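Local coordinates for L-talarate/galactarate dehydratase (PDB 2PP1), which dehydrates L-talarate and galactarate to 5-keto-4-deoxy-D-glucarate and interconverts the two sugar diacids, using one magnesium ion per subunit, at residues T42-A47 against G169-T174; D46-T51 against D226-W231; Y165-G170 against K195-Q200. All coordinates share one frame; numbering follows the deposited sequence.

Contact 1: residues T42-A47 against G169-T174; sequences TPVSDA and GGFLHT. With LLH ((2R,3S,4R)-2,3,4-trihydroxy-5-(hydroxyamino)-5-oxopentanoic acid), chain H.
Val-44 lays its CG1 methyl over one face of the Phe-171 ring, 3.5 Å from CG1 to the ring centroid and 24° off the normal. This CH-pi contact joins a capping-domain loop to the loop after the first barrel strand, 161-166, in the enolase-superfamily fold. With CG1 anti to the backbone N (chi1 177°), the valine directs that branch onto the phenylalanine. The ring's far end meets the bound hydroxamate, CZ lying 3.4 Å from ligand O4, while Ser-45 O sits in the ring plane at the edge. A flat apolar residue suits this place: its face takes the valine methyl and its far end reaches the ligand.

Asp-46, a substrate-binding residue, takes a hydrogen bond from ligand O3 on OD2, 2.7 Å away; its CB touches the same phenylalanine obliquely, 3.9 Å from CE1.

Further from the ligand, Leu-172 N gives Ser-45 O a weak hydrogen bond of 3.0 Å, bent to 121°. The Leu-172 side chain then reaches along the loop until CD1 lies 3.4 Å from Ala-47 N and 3.9 Å from the Ala-47 CB methyl, a small group that lets the leucine come close to the backbone.

A type I turn from Phe-171 to Thr-174 brings His-173 against strand 43-44. Its imidazole lies flat between two oxygens: Pro-43 O stands above the centre of one face and Thr-174 OG1 is offset over the opposite face. Next to it, Thr-42 OG1 bonds to Asp-8 of the second subunit, and Thr-42 CG2 rests 3.7 Å from His-173 CE1.

Contact 2: residues D46-T51 against D226-W231; sequences DAKVLT and DANQQW. With MG (magnesium ion), chain G; LLH ((2R,3S,4R)-2,3,4-trihydroxy-5-(hydroxyamino)-5-oxopentanoic acid), chain H.
The NZ of Lys-48 is gripped from several sides. While the lysine CG lies 3.6 Å from Asn-228 O, NZ makes a salt bridge to the syn lone pair of Asp-46 OD2 at 2.8 Å, bonds more weakly to OD1, reaches ligand O5B at 2.9 Å, and has a further acceptor in Gln-54 OE1. A long, flexible cation suits this place: bends at chi3 (-80°) and chi4 (63°) curl the chain back towards the carboxylate of Asp-46. This is where the capping domain meets the barrel mouth in the enolase-superfamily fold, and where Lys-48, with Lys-82 and Arg-83, supplies positive charge around the ligand.

Asp-46 is also the N-cap of the helix 47-50. Its OD1 accepts from Lys-48 N at 2.8 Å, on the anti side, so one carboxylate starts the helix and orients the lysine.

Across from it, a type I' turn from Ala-227 to Gln-230 follows the strand 223-226. Asp-226 OD2 binds the magnesium ion at 2.3 Å, alongside Glu-252, Glu-278, a water, and ligand O1 and ON, and also takes a hydrogen bond from Lys-197 NZ; OD1 accepts from Asn-228 N at 2.9 Å in an Asx turn. Together with the metal bond, this helps set the rotation of the carboxylate and holds substrate-binding Asn-228 beside it.

One water ties the segments together, accepting from Ala-47 N and donating to Asp-226 O. At the helix start, the small Ala-47 allows close packing, with its CB 3.4 Å from Gln-230 CG.

Contact 3: residues Y165-G170 against K195-Q200; sequences YNTSGG and KLKVGQ. With LLH ((2R,3S,4R)-2,3,4-trihydroxy-5-(hydroxyamino)-5-oxopentanoic acid), chain H.
Asn-166 and Lys-195 pair through their backbones where the first two strands of the enolase-superfamily barrel, 161-166 and 194-197, run side by side. Lys-195 N donates to Asn-166 O at 3.0 Å, approaching nearly along the C=O axis. Beyond the strand end the chain folds through a type I turn, Thr-167 to Gly-170, and returns to give a second bond, from Lys-197 N to Gly-170 O at 2.8 Å. Gly-170 suits its place because a side chain there would point at the neighbouring strand and run into Lys-195 O. Asn-166 secures the turn as an Asx motif, its OD1 taking Gly-169 N in the carbonyl plane on a lone pair. A water also donates to both Thr-167 O and Lys-195 O.

Charged and polar contacts gather at the ends of two lysines, the K-x-K pair of the mandelate racemase group. CG anti to the backbone N (chi1 -174°) and a bend at chi3 carry Lys-195 NZ to a weak 2.9 Å hydrogen bond with Tyr-165 OH, salt bridges to Glu-252 and Glu-348, and a place 2.8 Å from ligand ON. Lys-197, the proton acceptor, gives NZ to ligand O3 at 3.0 Å and to Asp-226 OD2.

Apolar contacts run along both lysine side chains. The Tyr-165 ring lies obliquely against Lys-195, CE1 being 3.3 Å from CE, and Thr-167 CG2 packs on Lys-197 CE. Thr-167 suits this position by offering that methyl while its OG1 bonds to Glu-348.

Within the barrel, 161-166 is flanked on its other side by strand 346-349 and 194-197 by strand 223-226. Leu-196 packs on Leu-210 of helix 203-217, its CD1 also touching Gly-170 O, and the Tyr-165 ring meets Trp-250 edge to face.

Overall arrangement
From the N terminus, the chain passes through capping strand 28-40 into the loop that supplies both contact 1 and contact 2. Contact 1 closes a long loop back from 169-174, and contact 2, sharing Asp-46 and Ala-47, closes a longer one from 226-231. Contact 3 is a short closure within the barrel, nested inside the loop of contact 2; it begins on the stretch where contact 1 ends, the two sharing Gly-169 and Gly-170. The first two contacts therefore bind the capping domain to loops following barrel strands 161-166 and 223-226, while contact 3 joins 161-166 to strand 194-197, which lies between it and 223-226. All three touch the ligand, and Ala-47 CB packs on Val-198 O.

Contact 1: residues T42-A47 against G169-T174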
loop_
_atom_site.group_PDB
_atom_site.type_symbol
_atom_site.label_atom_id
_atom_site.label_comp_id
_atom_site.label_asym_id
_atom_site.label_seq_id
_atom_site.Cartn_x
_atom_site.Cartn_y
_atom_site.Cartn_z
ATOM N N THR A 42 -39.507 -1.612 2.115
ATOM C CA THR A 42 -39.878 -0.262 2.487
ATOM C C THR A 42 -39.085 0.744 1.650
ATOM O O THR A 42 -37.884 0.898 1.839
ATOM C CB THR A 42 -39.602 -0.011 3.988
ATOM O OG1 THR A 42 -40.429 -0.876 4.780
ATOM C CG2 THR A 42 -39.893 1.443 4.355
ATOM N N PRO A 43 -39.747 1.421 0.695
ATOM C CA PRO A 43 -39.072 2.414 -0.153
ATOM C C PRO A 43 -38.281 3.395 0.725
ATOM O O PRO A 43 -38.801 3.920 1.704
ATOM C CB PRO A 43 -40.231 3.091 -0.880
ATOM C CG PRO A 43 -41.211 1.953 -1.041
ATOM C CD PRO A 43 -41.172 1.309 0.337
ATOM N N VAL A 44 -37.030 3.640 0.356
ATOM C CA VAL A 44 -36.161 4.518 1.130
ATOM C C VAL A 44 -35.987 5.916 0.543
ATOM O O VAL A 44 -35.695 6.064 -0.642
ATOM C CB VAL A 44 -34.780 3.860 1.289
ATOM C CG1 VAL A 44 -33.835 4.783 2.022
ATOM C CG2 VAL A 44 -34.935 2.536 2.033
ATOM N N SER A 45 -36.147 6.936 1.384
ATOM C CA SER A 45 -35.992 8.320 0.940
ATOM C C SER A 45 -35.075 9.185 1.808
ATOM O O SER A 45 -35.341 9.372 2.993
ATOM C CB SER A 45 -37.359 9.014 0.877
ATOM O OG SER A 45 -38.191 8.472 -0.140
ATOM N N ASP A 46 -33.986 9.691 1.233
ATOM C CA ASP A 46 -33.129 10.609 1.973
ATOM C C ASP A 46 -33.471 11.980 1.381
ATOM O O ASP A 46 -34.422 12.088 0.600
ATOM C CB ASP A 46 -31.625 10.290 1.827
ATOM C CG ASP A 46 -31.152 10.235 0.381
ATOM O OD1 ASP A 46 -31.724 10.919 -0.492
ATOM O OD2 ASP A 46 -30.173 9.508 0.125
ATOM N N ALA A 47 -32.715 13.016 1.726
ATOM C CA ALA A 47 -33.026 14.356 1.224
ATOM C C ALA A 47 -33.089 14.493 -0.301
ATOM O O ALA A 47 -33.768 15.386 -0.811
ATOM C CB ALA A 47 -32.036 15.380 1.808
ATOM N N GLY A 169 -31.782 3.413 10.085
ATOM C CA GLY A 169 -32.919 3.793 10.905
ATOM C C GLY A 169 -33.141 5.295 11.029
ATOM O O GLY A 169 -33.956 5.737 11.842
ATOM N N GLY A 170 -32.434 6.092 10.234
ATOM C CA GLY A 170 -32.595 7.538 10.332
ATOM C C GLY A 170 -32.959 8.250 9.043
ATOM O O GLY A 170 -32.627 9.420 8.862
ATOM N N PHE A 171 -33.659 7.554 8.150
ATOM C CA PHE A 171 -34.056 8.135 6.869
ATOM C C PHE A 171 -35.264 9.066 6.954
ATOM O O PHE A 171 -36.074 8.979 7.877
ATOM C CB PHE A 171 -34.289 7.018 5.855
ATOM C CG PHE A 171 -33.025 6.549 5.179
ATOM C CD1 PHE A 171 -32.624 7.102 3.962
ATOM C CD2 PHE A 171 -32.218 5.584 5.771
ATOM C CE1 PHE A 171 -31.441 6.697 3.344
ATOM C CE2 PHE A 171 -31.023 5.171 5.160
ATOM C CZ PHE A 171 -30.636 5.728 3.946
ATOM N N LEU A 172 -35.376 9.958 5.975
ATOM C CA LEU A 172 -36.441 10.949 5.946
ATOM C C LEU A 172 -37.858 10.479 5.638
ATOM O O LEU A 172 -38.807 11.243 5.818
ATOM C CB LEU A 172 -36.056 12.089 5.000
ATOM C CG LEU A 172 -35.039 13.058 5.610
ATOM C CD1 LEU A 172 -34.426 13.931 4.534
ATOM C CD2 LEU A 172 -35.732 13.896 6.687
ATOM N N HIS A 173 -38.015 9.244 5.176
ATOM C CA HIS A 173 -39.354 8.729 4.906
ATOM C C HIS A 173 -39.918 8.173 6.222
ATOM O O HIS A 173 -41.083 7.791 6.310
ATOM C CB HIS A 173 -39.296 7.624 3.848
ATOM C CG HIS A 173 -38.479 6.437 4.256
ATOM N ND1 HIS A 173 -38.999 5.388 4.984
ATOM C CD2 HIS A 173 -37.179 6.135 4.038
ATOM C CE1 HIS A 173 -38.055 4.488 5.192
ATOM N NE2 HIS A 173 -36.940 4.917 4.629
ATOM N N THR A 174 -39.075 8.148 7.246
ATOM C CA THR A 174 -39.451 7.629 8.558
ATOM C C THR A 174 -39.940 8.717 9.517
ATOM O O THR A 174 -39.222 9.681 9.790
ATOM C CB THR A 174 -38.252 6.927 9.211
ATOM O OG1 THR A 174 -37.719 5.952 8.301
ATOM C CG2 THR A 174 -38.668 6.263 10.521
HETATM O O5A LLH H . -31.213 6.350 -0.361
HETATM C C5 LLH H . -30.060 6.425 -0.850
HETATM O O5B LLH H . -29.762 7.040 -1.910
HETATM C C4 LLH H . -28.913 5.722 -0.112
HETATM O O4 LLH H . -29.419 4.831 0.880
HETATM C C3 LLH H . -27.992 6.777 0.508
HETATM O O3 LLH H . -28.749 7.646 1.373
HETATM C C2 LLH H . -26.837 6.154 1.332
HETATM O O2 LLH H . -26.000 5.500 0.372
HETATM C C1 LLH H . -25.997 7.158 2.151
HETATM O O1 LLH H . -25.715 8.268 1.723
HETATM N N LLH H . -25.614 6.742 3.378
HETATM O ON LLH H . -24.552 7.310 4.068
#

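Contact 2: residues D46-T51 against D226-W231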
loop_
_atom_site.group_PDB
_atom_site.type_symbol
_atom_site.label_atom_id
_atom_site.label_comp_id
_atom_site.label_asym_id
_atom_site.label_seq_id
_atom_site.Cartn_x
_atom_site.Cartn_y
_atom_site.Cartn_z
ATOM N N ASP A 46 -33.986 9.691 1.233
ATOM C CA ASP A 46 -33.129 10.609 1.973
ATOM C C ASP A 46 -33.471 11.980 1.381
ATOM O O ASP A 46 -34.422 12.088 0.600
ATOM C CB ASP A 46 -31.625 10.290 1.827
ATOM C CG ASP A 46 -31.152 10.235 0.381
ATOM O OD1 ASP A 46 -31.724 10.919 -0.492
ATOM O OD2 ASP A 46 -30.173 9.508 0.125
ATOM N N ALA A 47 -32.715 13.016 1.726
ATOM C CA ALA A 47 -33.026 14.356 1.224
ATOM C C ALA A 47 -33.089 14.493 -0.301
ATOM O O ALA A 47 -33.768 15.386 -0.811
ATOM C CB ALA A 47 -32.036 15.380 1.808
ATOM N N LYS A 48 -32.384 13.627 -1.029
ATOM C CA LYS A 48 -32.380 13.693 -2.490
ATOM C C LYS A 48 -33.783 13.465 -3.050
ATOM O O LYS A 48 -34.126 13.945 -4.134
ATOM C CB LYS A 48 -31.406 12.658 -3.080
ATOM C CG LYS A 48 -29.944 12.916 -2.731
ATOM C CD LYS A 48 -28.999 11.903 -3.379
ATOM C CE LYS A 48 -28.938 10.567 -2.637
ATOM N NZ LYS A 48 -30.234 9.844 -2.610
ATOM N N VAL A 49 -34.590 12.725 -2.306
ATOM C CA VAL A 49 -35.949 12.441 -2.720
ATOM C C VAL A 49 -36.870 13.586 -2.318
ATOM O O VAL A 49 -37.743 13.988 -3.089
ATOM C CB VAL A 49 -36.460 11.137 -2.079
ATOM C CG1 VAL A 49 -37.931 10.923 -2.423
ATOM C CG2 VAL A 49 -35.618 9.971 -2.570
ATOM N N LEU A 50 -36.672 14.114 -1.115
ATOM C CA LEU A 50 -37.519 15.196 -0.652
ATOM C C LEU A 50 -37.300 16.514 -1.395
ATOM O O LEU A 50 -38.152 17.388 -1.338
ATOM C CB LEU A 50 -37.369 15.397 0.862
ATOM C CG LEU A 50 -38.248 14.490 1.739
ATOM C CD1 LEU A 50 -37.847 13.033 1.552
ATOM C CD2 LEU A 50 -38.106 14.891 3.208
ATOM N N THR A 51 -36.176 16.657 -2.092
ATOM C CA THR A 51 -35.925 17.880 -2.860
ATOM C C THR A 51 -36.347 17.654 -4.312
ATOM O O THR A 51 -36.245 18.551 -5.141
ATOM C CB THR A 51 -34.428 18.286 -2.868
ATOM O OG1 THR A 51 -33.648 17.237 -3.458
ATOM C CG2 THR A 51 -33.933 18.576 -1.449
ATOM N N ASP A 226 -26.531 13.679 7.997
ATOM C CA ASP A 226 -26.191 13.505 6.590
ATOM C C ASP A 226 -27.196 14.241 5.705
ATOM O O ASP A 226 -28.376 13.883 5.671
ATOM C CB ASP A 226 -26.224 12.010 6.274
ATOM C CG ASP A 226 -25.696 11.684 4.894
ATOM O OD1 ASP A 226 -25.553 12.597 4.048
ATOM O OD2 ASP A 226 -25.432 10.489 4.661
ATOM N N ALA A 227 -26.723 15.249 4.972
ATOM C CA ALA A 227 -27.593 16.039 4.100
ATOM C C ALA A 227 -27.666 15.528 2.660
ATOM O O ALA A 227 -28.466 16.015 1.860
ATOM C CB ALA A 227 -27.145 17.513 4.108
ATOM N N ASN A 228 -26.830 14.552 2.325
ATOM C CA ASN A 228 -26.816 13.995 0.977
ATOM C C ASN A 228 -26.789 15.058 -0.132
ATOM O O ASN A 228 -27.538 14.967 -1.116
ATOM C CB ASN A 228 -28.014 13.054 0.780
ATOM C CG ASN A 228 -27.797 11.692 1.435
ATOM O OD1 ASN A 228 -27.020 10.881 0.941
ATOM N ND2 ASN A 228 -28.467 11.448 2.553
ATOM N N GLN A 229 -25.924 16.059 0.052
ATOM C CA GLN A 229 -25.706 17.151 -0.903
ATOM C C GLN A 229 -26.863 18.117 -1.092
ATOM O O GLN A 229 -26.808 18.965 -1.984
ATOM C CB GLN A 229 -25.361 16.600 -2.294
ATOM C CG GLN A 229 -24.359 15.464 -2.345
ATOM C CD GLN A 229 -24.192 14.925 -3.766
ATOM O OE1 GLN A 229 -23.645 15.603 -4.644
ATOM N NE2 GLN A 229 -24.668 13.704 -3.999
ATOM N N GLN A 230 -27.887 18.044 -0.256
ATOM C CA GLN A 230 -29.047 18.900 -0.494
ATOM C C GLN A 230 -29.111 20.353 -0.034
ATOM O O GLN A 230 -30.157 20.997 -0.192
ATOM C CB GLN A 230 -30.304 18.165 -0.042
ATOM C CG GLN A 230 -30.511 16.878 -0.825
ATOM C CD GLN A 230 -30.222 17.052 -2.307
ATOM O OE1 GLN A 230 -29.140 16.688 -2.797
ATOM N NE2 GLN A 230 -31.180 17.618 -3.030
ATOM N N TRP A 231 -28.027 20.887 0.526
ATOM C CA TRP A 231 -28.067 22.290 0.934
ATOM C C TRP A 231 -27.207 23.113 0.002
ATOM O O TRP A 231 -26.300 22.580 -0.633
ATOM C CB TRP A 231 -27.513 22.496 2.349
ATOM C CG TRP A 231 -28.348 21.951 3.466
ATOM C CD1 TRP A 231 -29.718 21.967 3.569
ATOM C CD2 TRP A 231 -27.861 21.408 4.695
ATOM N NE1 TRP A 231 -30.107 21.470 4.793
ATOM C CE2 TRP A 231 -28.986 21.124 5.504
ATOM C CE3 TRP A 231 -26.579 21.138 5.195
ATOM C CZ2 TRP A 231 -28.866 20.583 6.787
ATOM C CZ3 TRP A 231 -26.460 20.603 6.464
ATOM C CH2 TRP A 231 -27.600 20.329 7.251
HETATM MG MG MG G . -24.018 9.437 3.209
HETATM O O5A LLH H . -31.213 6.350 -0.361
HETATM C C5 LLH H . -30.060 6.425 -0.850
HETATM O O5B LLH H . -29.762 7.040 -1.910
HETATM C C4 LLH H . -28.913 5.722 -0.112
HETATM O O4 LLH H . -29.419 4.831 0.880
HETATM C C3 LLH H . -27.992 6.777 0.508
HETATM O O3 LLH H . -28.749 7.646 1.373
HETATM C C2 LLH H . -26.837 6.154 1.332
HETATM O O2 LLH H . -26.000 5.500 0.372
HETATM C C1 LLH H . -25.997 7.158 2.151
HETATM O O1 LLH H . -25.715 8.268 1.723
HETATM N N LLH H . -25.614 6.742 3.378
HETATM O ON LLH H . -24.552 7.310 4.068
HETATM O O HOH W 1 -30.540 13.124 3.301
HETATM O O HOH W 2 -23.929 11.200 2.169
#

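Contact 3: residues Y165-G170 against K195-Q200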
loop_
_atom_site.group_PDB
_atom_site.type_symbol
_atom_site.label_atom_id
_atom_site.label_comp_id
_atom_site.label_asym_id
_atom_site.label_seq_id
_atom_site.Cartn_x
_atom_site.Cartn_y
_atom_site.Cartn_z
ATOM N N TYR A 165 -21.755 2.803 13.540
ATOM C CA TYR A 165 -22.956 3.607 13.722
ATOM C C TYR A 165 -23.993 3.155 12.700
ATOM O O TYR A 165 -23.642 2.654 11.633
ATOM C CB TYR A 165 -22.640 5.104 13.531
ATOM C CG TYR A 165 -22.448 5.511 12.081
ATOM C CD1 TYR A 165 -23.537 5.879 11.284
ATOM C CD2 TYR A 165 -21.184 5.486 11.497
ATOM C CE1 TYR A 165 -23.370 6.210 9.943
ATOM C CE2 TYR A 165 -21.006 5.815 10.164
ATOM C CZ TYR A 165 -22.102 6.179 9.390
ATOM O OH TYR A 165 -21.907 6.513 8.072
ATOM N N ASN A 166 -25.268 3.343 13.019
ATOM C CA ASN A 166 -26.331 2.945 12.097
ATOM C C ASN A 166 -26.881 4.105 11.277
ATOM O O ASN A 166 -27.005 5.223 11.771
ATOM C CB ASN A 166 -27.489 2.280 12.846
ATOM C CG ASN A 166 -28.718 2.121 11.966
ATOM O OD1 ASN A 166 -29.590 2.997 11.925
ATOM N ND2 ASN A 166 -28.778 1.015 11.226
ATOM N N THR A 167 -27.230 3.811 10.026
ATOM C CA THR A 167 -27.781 4.804 9.109
ATOM C C THR A 167 -29.199 4.453 8.645
ATOM O O THR A 167 -30.030 5.342 8.459
ATOM C CB THR A 167 -26.900 4.942 7.841
ATOM O OG1 THR A 167 -25.618 5.459 8.200
ATOM C CG2 THR A 167 -27.551 5.884 6.831
ATOM N N SER A 168 -29.470 3.158 8.472
ATOM C CA SER A 168 -30.770 2.698 7.986
ATOM C C SER A 168 -31.979 3.094 8.809
ATOM O O SER A 168 -33.095 3.104 8.290
ATOM C CB SER A 168 -30.770 1.174 7.813
ATOM O OG SER A 168 -30.568 0.536 9.056
ATOM N N GLY A 169 -31.782 3.413 10.085
ATOM C CA GLY A 169 -32.919 3.793 10.905
ATOM C C GLY A 169 -33.141 5.295 11.029
ATOM O O GLY A 169 -33.956 5.737 11.842
ATOM N N GLY A 170 -32.434 6.092 10.234
ATOM C CA GLY A 170 -32.595 7.538 10.332
ATOM C C GLY A 170 -32.959 8.250 9.043
ATOM O O GLY A 170 -32.627 9.420 8.862
ATOM N N LYS A 195 -26.799 7.987 12.917
ATOM C CA LYS A 195 -26.696 9.016 11.897
ATOM C C LYS A 195 -28.126 9.342 11.463
ATOM O O LYS A 195 -28.913 8.443 11.156
ATOM C CB LYS A 195 -25.886 8.541 10.686
ATOM C CG LYS A 195 -25.637 9.651 9.653
ATOM C CD LYS A 195 -25.413 9.107 8.236
ATOM C CE LYS A 195 -23.969 8.773 7.962
ATOM N NZ LYS A 195 -23.769 8.236 6.589
ATOM N N LEU A 196 -28.452 10.632 11.441
ATOM C CA LEU A 196 -29.774 11.083 11.056
ATOM C C LEU A 196 -29.721 11.794 9.713
ATOM O O LEU A 196 -28.867 12.660 9.497
ATOM C CB LEU A 196 -30.330 12.045 12.113
ATOM C CG LEU A 196 -31.721 12.622 11.827
ATOM C CD1 LEU A 196 -32.759 11.503 11.856
ATOM C CD2 LEU A 196 -32.055 13.680 12.861
ATOM N N LYS A 197 -30.629 11.435 8.810
ATOM C CA LYS A 197 -30.683 12.092 7.508
ATOM C C LYS A 197 -31.320 13.468 7.657
ATOM O O LYS A 197 -32.352 13.617 8.321
ATOM C CB LYS A 197 -31.507 11.263 6.511
ATOM C CG LYS A 197 -30.881 9.933 6.121
ATOM C CD LYS A 197 -29.543 10.145 5.427
ATOM C CE LYS A 197 -29.045 8.856 4.796
ATOM N NZ LYS A 197 -27.886 9.076 3.906
ATOM N N VAL A 198 -30.699 14.480 7.056
ATOM C CA VAL A 198 -31.246 15.837 7.102
ATOM C C VAL A 198 -31.142 16.428 5.707
ATOM O O VAL A 198 -30.839 15.717 4.753
ATOM C CB VAL A 198 -30.484 16.746 8.105
ATOM C CG1 VAL A 198 -30.633 16.189 9.519
ATOM C CG2 VAL A 198 -29.014 16.847 7.724
ATOM N N GLY A 199 -31.402 17.726 5.574
ATOM C CA GLY A 199 -31.302 18.340 4.267
ATOM C C GLY A 199 -32.613 18.457 3.513
ATOM O O GLY A 199 -32.609 18.688 2.303
ATOM N N GLN A 200 -33.737 18.295 4.207
ATOM C CA GLN A 200 -35.025 18.427 3.543
ATOM C C GLN A 200 -35.363 19.919 3.413
ATOM O O GLN A 200 -34.814 20.756 4.128
ATOM C CB GLN A 200 -36.113 17.720 4.335
ATOM C CG GLN A 200 -36.407 18.343 5.687
ATOM C CD GLN A 200 -37.563 17.657 6.388
ATOM O OE1 GLN A 200 -38.705 17.704 5.922
ATOM N NE2 GLN A 200 -37.272 17.004 7.503
HETATM O O5A LLH H . -31.213 6.350 -0.361
HETATM C C5 LLH H . -30.060 6.425 -0.850
HETATM O O5B LLH H . -29.762 7.040 -1.910
HETATM C C4 LLH H . -28.913 5.722 -0.112
HETATM O O4 LLH H . -29.419 4.831 0.880
HETATM C C3 LLH H . -27.992 6.777 0.508
HETATM O O3 LLH H . -28.749 7.646 1.373
HETATM C C2 LLH H . -26.837 6.154 1.332
HETATM O O2 LLH H . -26.000 5.500 0.372
HETATM C C1 LLH H . -25.997 7.158 2.151
HETATM O O1 LLH H . -25.715 8.268 1.723
HETATM N N LLH H . -25.614 6.742 3.378
HETATM O ON LLH H . -24.552 7.310 4.068
HETATM O O HOH W 3 -30.091 6.019 12.239
HETATM O O HOH W 4 -29.886 7.962 8.343
HETATM O O HOH W 5 -34.278 11.657 8.931
#